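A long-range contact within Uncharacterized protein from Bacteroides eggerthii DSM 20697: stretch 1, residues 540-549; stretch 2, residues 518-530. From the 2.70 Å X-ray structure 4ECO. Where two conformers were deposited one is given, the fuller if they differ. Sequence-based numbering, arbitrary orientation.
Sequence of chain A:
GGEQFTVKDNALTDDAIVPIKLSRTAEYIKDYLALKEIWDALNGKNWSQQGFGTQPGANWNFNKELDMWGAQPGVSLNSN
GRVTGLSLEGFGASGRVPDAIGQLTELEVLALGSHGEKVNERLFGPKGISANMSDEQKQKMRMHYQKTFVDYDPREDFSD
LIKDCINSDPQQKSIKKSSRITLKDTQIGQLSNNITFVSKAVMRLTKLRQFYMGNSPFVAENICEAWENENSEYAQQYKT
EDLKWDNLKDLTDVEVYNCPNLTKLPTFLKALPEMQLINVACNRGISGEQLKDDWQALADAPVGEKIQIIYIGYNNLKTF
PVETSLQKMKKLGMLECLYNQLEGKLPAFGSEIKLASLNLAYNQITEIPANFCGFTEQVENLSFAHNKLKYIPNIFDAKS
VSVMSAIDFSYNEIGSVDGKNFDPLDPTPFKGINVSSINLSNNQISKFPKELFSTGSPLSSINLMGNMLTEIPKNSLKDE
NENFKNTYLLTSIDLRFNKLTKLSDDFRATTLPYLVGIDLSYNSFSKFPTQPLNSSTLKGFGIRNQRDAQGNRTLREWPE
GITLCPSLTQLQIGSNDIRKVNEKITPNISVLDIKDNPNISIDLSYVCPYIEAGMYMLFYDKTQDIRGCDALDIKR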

# COMPACT_ATOMS: atom_id res chain seq x y z
N GLY A 540 -0.37 -23.09 -18.54
CA GLY A 540 -0.46 -23.84 -17.29
C GLY A 540 -1.85 -24.23 -16.82
O GLY A 540 -2.79 -23.45 -16.92
N PHE A 541 -1.95 -25.44 -16.26
CA PHE A 541 -3.18 -26.04 -15.75
C PHE A 541 -2.93 -26.71 -14.40
O PHE A 541 -2.00 -27.52 -14.27
CB PHE A 541 -3.72 -27.08 -16.77
CG PHE A 541 -5.16 -27.45 -16.57
CD1 PHE A 541 -5.53 -28.44 -15.67
CD2 PHE A 541 -6.16 -26.79 -17.28
CE1 PHE A 541 -6.88 -28.76 -15.46
CE2 PHE A 541 -7.51 -27.12 -17.09
CZ PHE A 541 -7.86 -28.11 -16.19
N GLY A 542 -3.76 -26.37 -13.42
CA GLY A 542 -3.70 -26.91 -12.07
C GLY A 542 -5.00 -27.57 -11.68
O GLY A 542 -6.08 -26.96 -11.83
N ILE A 543 -4.93 -28.83 -11.22
CA ILE A 543 -6.10 -29.60 -10.82
C ILE A 543 -5.69 -30.53 -9.66
O ILE A 543 -6.20 -31.64 -9.51
CB ILE A 543 -6.79 -30.33 -12.04
CG1 ILE A 543 -8.24 -30.78 -11.75
CG2 ILE A 543 -5.92 -31.39 -12.77
CD1 ILE A 543 -9.22 -30.06 -12.51
N ARG A 544 -4.76 -30.04 -8.82
CA ARG A 544 -4.28 -30.74 -7.63
C ARG A 544 -5.39 -30.90 -6.57
O ARG A 544 -6.35 -30.13 -6.55
CB ARG A 544 -3.12 -29.96 -7.01
CG ARG A 544 -1.72 -30.31 -7.54
CD ARG A 544 -0.62 -29.67 -6.69
NE ARG A 544 -0.83 -29.92 -5.25
CZ ARG A 544 -0.34 -30.95 -4.58
NH1 ARG A 544 0.45 -31.83 -5.18
NH2 ARG A 544 -0.62 -31.11 -3.30
N ASN A 545 -5.20 -31.90 -5.67
CA ASN A 545 -6.02 -32.23 -4.49
C ASN A 545 -7.55 -32.10 -4.70
O ASN A 545 -8.23 -31.39 -3.95
CB ASN A 545 -5.62 -31.35 -3.29
CG ASN A 545 -4.20 -31.54 -2.82
OD1 ASN A 545 -3.25 -31.07 -3.44
ND2 ASN A 545 -4.02 -32.23 -1.71
N GLN A 546 -8.12 -32.86 -5.64
CA GLN A 546 -9.58 -32.85 -5.84
C GLN A 546 -10.24 -33.75 -4.78
O GLN A 546 -9.90 -34.93 -4.67
CB GLN A 546 -9.98 -33.29 -7.26
CG GLN A 546 -9.43 -32.41 -8.37
CD GLN A 546 -9.83 -30.98 -8.25
OE1 GLN A 546 -10.98 -30.62 -8.46
NE2 GLN A 546 -8.87 -30.13 -7.95
N ARG A 547 -11.14 -33.18 -3.98
CA ARG A 547 -11.82 -33.88 -2.88
C ARG A 547 -13.31 -33.56 -2.79
O ARG A 547 -13.71 -32.44 -3.15
CB ARG A 547 -11.18 -33.52 -1.52
CG ARG A 547 -9.71 -33.83 -1.32
CD ARG A 547 -9.35 -35.30 -1.21
NE ARG A 547 -7.90 -35.43 -1.09
CZ ARG A 547 -7.07 -35.42 -2.13
NH1 ARG A 547 -7.54 -35.36 -3.37
NH2 ARG A 547 -5.76 -35.50 -1.94
N ASP A 548 -14.13 -34.50 -2.26
CA ASP A 548 -15.55 -34.23 -2.06
C ASP A 548 -15.75 -33.82 -0.58
O ASP A 548 -14.77 -33.67 0.16
CB ASP A 548 -16.43 -35.42 -2.47
CG ASP A 548 -16.29 -36.72 -1.71
OD1 ASP A 548 -15.62 -36.72 -0.65
OD2 ASP A 548 -16.88 -37.74 -2.15
N ALA A 549 -17.01 -33.62 -0.16
CA ALA A 549 -17.31 -33.23 1.22
C ALA A 549 -16.82 -34.27 2.25
O ALA A 549 -16.38 -33.91 3.34
CB ALA A 549 -18.81 -33.02 1.38
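Stretch 2, residues 518-530: IDLSYNSFSKFPT

What fills the apolar centre? The buried rings of F541 and F528 lie near parallel but slid apart, centroids 5.4 Å from each other, with F541 CE1 3.4 Å from F528 CZ. F541 CD2 also meets I518 CG2 at 3.4 Å, and its CZ meets L520 CD1 at 3.7 Å. I543 extends this packing: its CG2 lies 3.6 Å from F528 CE2, its CD1 3.7 Å from P529 CD.

How does the backbone of stretch 2 run? I518 and D519 end a strand parallel to G540-G542, pairing F541 with I518 and G542 with D519. I518 N donates to G540 O (3.2 Å), G542 N to I518 O (3.1 Å) and L520 N to G542 O (2.7 Å). A CB at G542 would clash with D519 OD1.

What holds the chains together once the strands end? Loop follows loop in the same direction: Y522 N donates to R544 O (2.8 Å) and R547 N to N523 O (2.9 Å). Q546 reaches across with both ends of its amide, NE2 donating to L520 O (3.1 Å) and OE1 accepting from F525 N (3.2 Å).

Where is the polar edge? Serine hydroxyls tie loop to backbone: buried S521 OG accepts from R544 N (3.0 Å), and partly exposed S524 OG donates to R547 O (2.9 Å). Beside them, N545 CB covers one Y522 ring face, 3.8 Å from its centroid.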

# COMPACT_ATOMS: atom_id res chain seq x y z
N ILE A 518 -4.92 -21.34 -15.78
CA ILE A 518 -6.11 -21.67 -15.02
C ILE A 518 -5.71 -22.61 -13.87
O ILE A 518 -4.98 -23.60 -14.08
CB ILE A 518 -7.26 -22.22 -15.91
CG1 ILE A 518 -8.57 -22.40 -15.09
CG2 ILE A 518 -6.86 -23.47 -16.70
CD1 ILE A 518 -9.84 -22.36 -15.91
N ASP A 519 -6.14 -22.26 -12.64
CA ASP A 519 -5.85 -23.11 -11.50
C ASP A 519 -7.14 -23.53 -10.82
O ASP A 519 -7.84 -22.72 -10.25
CB ASP A 519 -4.89 -22.46 -10.51
CG ASP A 519 -4.14 -23.47 -9.65
OD1 ASP A 519 -4.69 -24.56 -9.39
OD2 ASP A 519 -3.01 -23.14 -9.22
N LEU A 520 -7.48 -24.80 -10.95
CA LEU A 520 -8.66 -25.42 -10.37
C LEU A 520 -8.27 -26.33 -9.19
O LEU A 520 -9.06 -27.19 -8.78
CB LEU A 520 -9.41 -26.23 -11.45
CG LEU A 520 -9.80 -25.50 -12.75
CD1 LEU A 520 -10.17 -26.47 -13.81
CD2 LEU A 520 -10.92 -24.50 -12.51
N SER A 521 -7.06 -26.15 -8.64
CA SER A 521 -6.59 -26.95 -7.54
C SER A 521 -7.47 -26.74 -6.32
O SER A 521 -7.92 -25.60 -6.07
CB SER A 521 -5.14 -26.64 -7.21
OG SER A 521 -4.28 -27.10 -8.23
N TYR A 522 -7.74 -27.85 -5.58
CA TYR A 522 -8.57 -27.87 -4.37
C TYR A 522 -10.02 -27.57 -4.72
O TYR A 522 -10.58 -26.55 -4.32
CB TYR A 522 -8.05 -26.88 -3.31
CG TYR A 522 -6.68 -27.27 -2.83
CD1 TYR A 522 -6.53 -28.18 -1.79
CD2 TYR A 522 -5.53 -26.73 -3.41
CE1 TYR A 522 -5.26 -28.53 -1.32
CE2 TYR A 522 -4.26 -27.09 -2.96
CZ TYR A 522 -4.13 -28.01 -1.92
OH TYR A 522 -2.92 -28.40 -1.41
N ASN A 523 -10.61 -28.50 -5.46
CA ASN A 523 -11.98 -28.43 -5.90
C ASN A 523 -12.58 -29.85 -5.84
O ASN A 523 -12.05 -30.71 -5.16
CB ASN A 523 -12.08 -27.77 -7.27
CG ASN A 523 -12.25 -26.27 -7.16
OD1 ASN A 523 -13.29 -25.79 -6.73
ND2 ASN A 523 -11.22 -25.52 -7.51
N SER A 524 -13.73 -30.08 -6.50
CA SER A 524 -14.41 -31.35 -6.33
C SER A 524 -14.70 -32.06 -7.65
O SER A 524 -15.63 -32.86 -7.70
CB SER A 524 -15.71 -31.13 -5.57
OG SER A 524 -15.42 -30.46 -4.35
N PHE A 525 -13.90 -31.83 -8.68
CA PHE A 525 -14.07 -32.49 -9.97
C PHE A 525 -13.83 -33.98 -9.86
O PHE A 525 -12.81 -34.40 -9.30
CB PHE A 525 -13.10 -31.91 -11.03
CG PHE A 525 -13.43 -30.50 -11.44
CD1 PHE A 525 -14.42 -30.26 -12.40
CD2 PHE A 525 -12.79 -29.42 -10.85
CE1 PHE A 525 -14.75 -28.94 -12.76
CE2 PHE A 525 -13.13 -28.11 -11.20
CZ PHE A 525 -14.10 -27.88 -12.16
N SER A 526 -14.76 -34.77 -10.41
CA SER A 526 -14.66 -36.23 -10.54
C SER A 526 -14.51 -36.57 -12.04
O SER A 526 -13.86 -37.57 -12.39
CB SER A 526 -15.84 -36.93 -9.91
OG SER A 526 -17.02 -36.25 -10.30
N LYS A 527 -15.08 -35.68 -12.90
CA LYS A 527 -15.01 -35.66 -14.36
C LYS A 527 -14.12 -34.51 -14.76
O LYS A 527 -14.42 -33.36 -14.39
CB LYS A 527 -16.41 -35.53 -15.00
CG LYS A 527 -16.39 -35.72 -16.53
CD LYS A 527 -17.46 -34.91 -17.27
CE LYS A 527 -18.83 -35.58 -17.33
NZ LYS A 527 -18.88 -36.72 -18.30
N PHE A 528 -13.05 -34.79 -15.50
CA PHE A 528 -12.07 -33.78 -15.88
C PHE A 528 -12.68 -32.60 -16.69
O PHE A 528 -13.24 -32.81 -17.77
CB PHE A 528 -10.91 -34.39 -16.68
CG PHE A 528 -9.65 -33.57 -16.56
CD1 PHE A 528 -9.48 -32.40 -17.31
CD2 PHE A 528 -8.64 -33.92 -15.67
CE1 PHE A 528 -8.35 -31.61 -17.15
CE2 PHE A 528 -7.52 -33.14 -15.52
CZ PHE A 528 -7.36 -32.00 -16.27
N PRO A 529 -12.50 -31.34 -16.21
CA PRO A 529 -12.97 -30.18 -16.99
C PRO A 529 -12.00 -29.93 -18.15
O PRO A 529 -10.99 -29.22 -18.02
CB PRO A 529 -13.00 -29.04 -15.97
CG PRO A 529 -11.95 -29.41 -14.97
CD PRO A 529 -11.82 -30.91 -14.96
N THR A 530 -12.27 -30.58 -19.28
CA THR A 530 -11.39 -30.50 -20.44
C THR A 530 -11.57 -29.19 -21.22
O THR A 530 -10.69 -28.85 -22.01
CB THR A 530 -11.65 -31.72 -21.37
OG1 THR A 530 -13.03 -31.77 -21.72
CG2 THR A 530 -11.24 -33.05 -20.73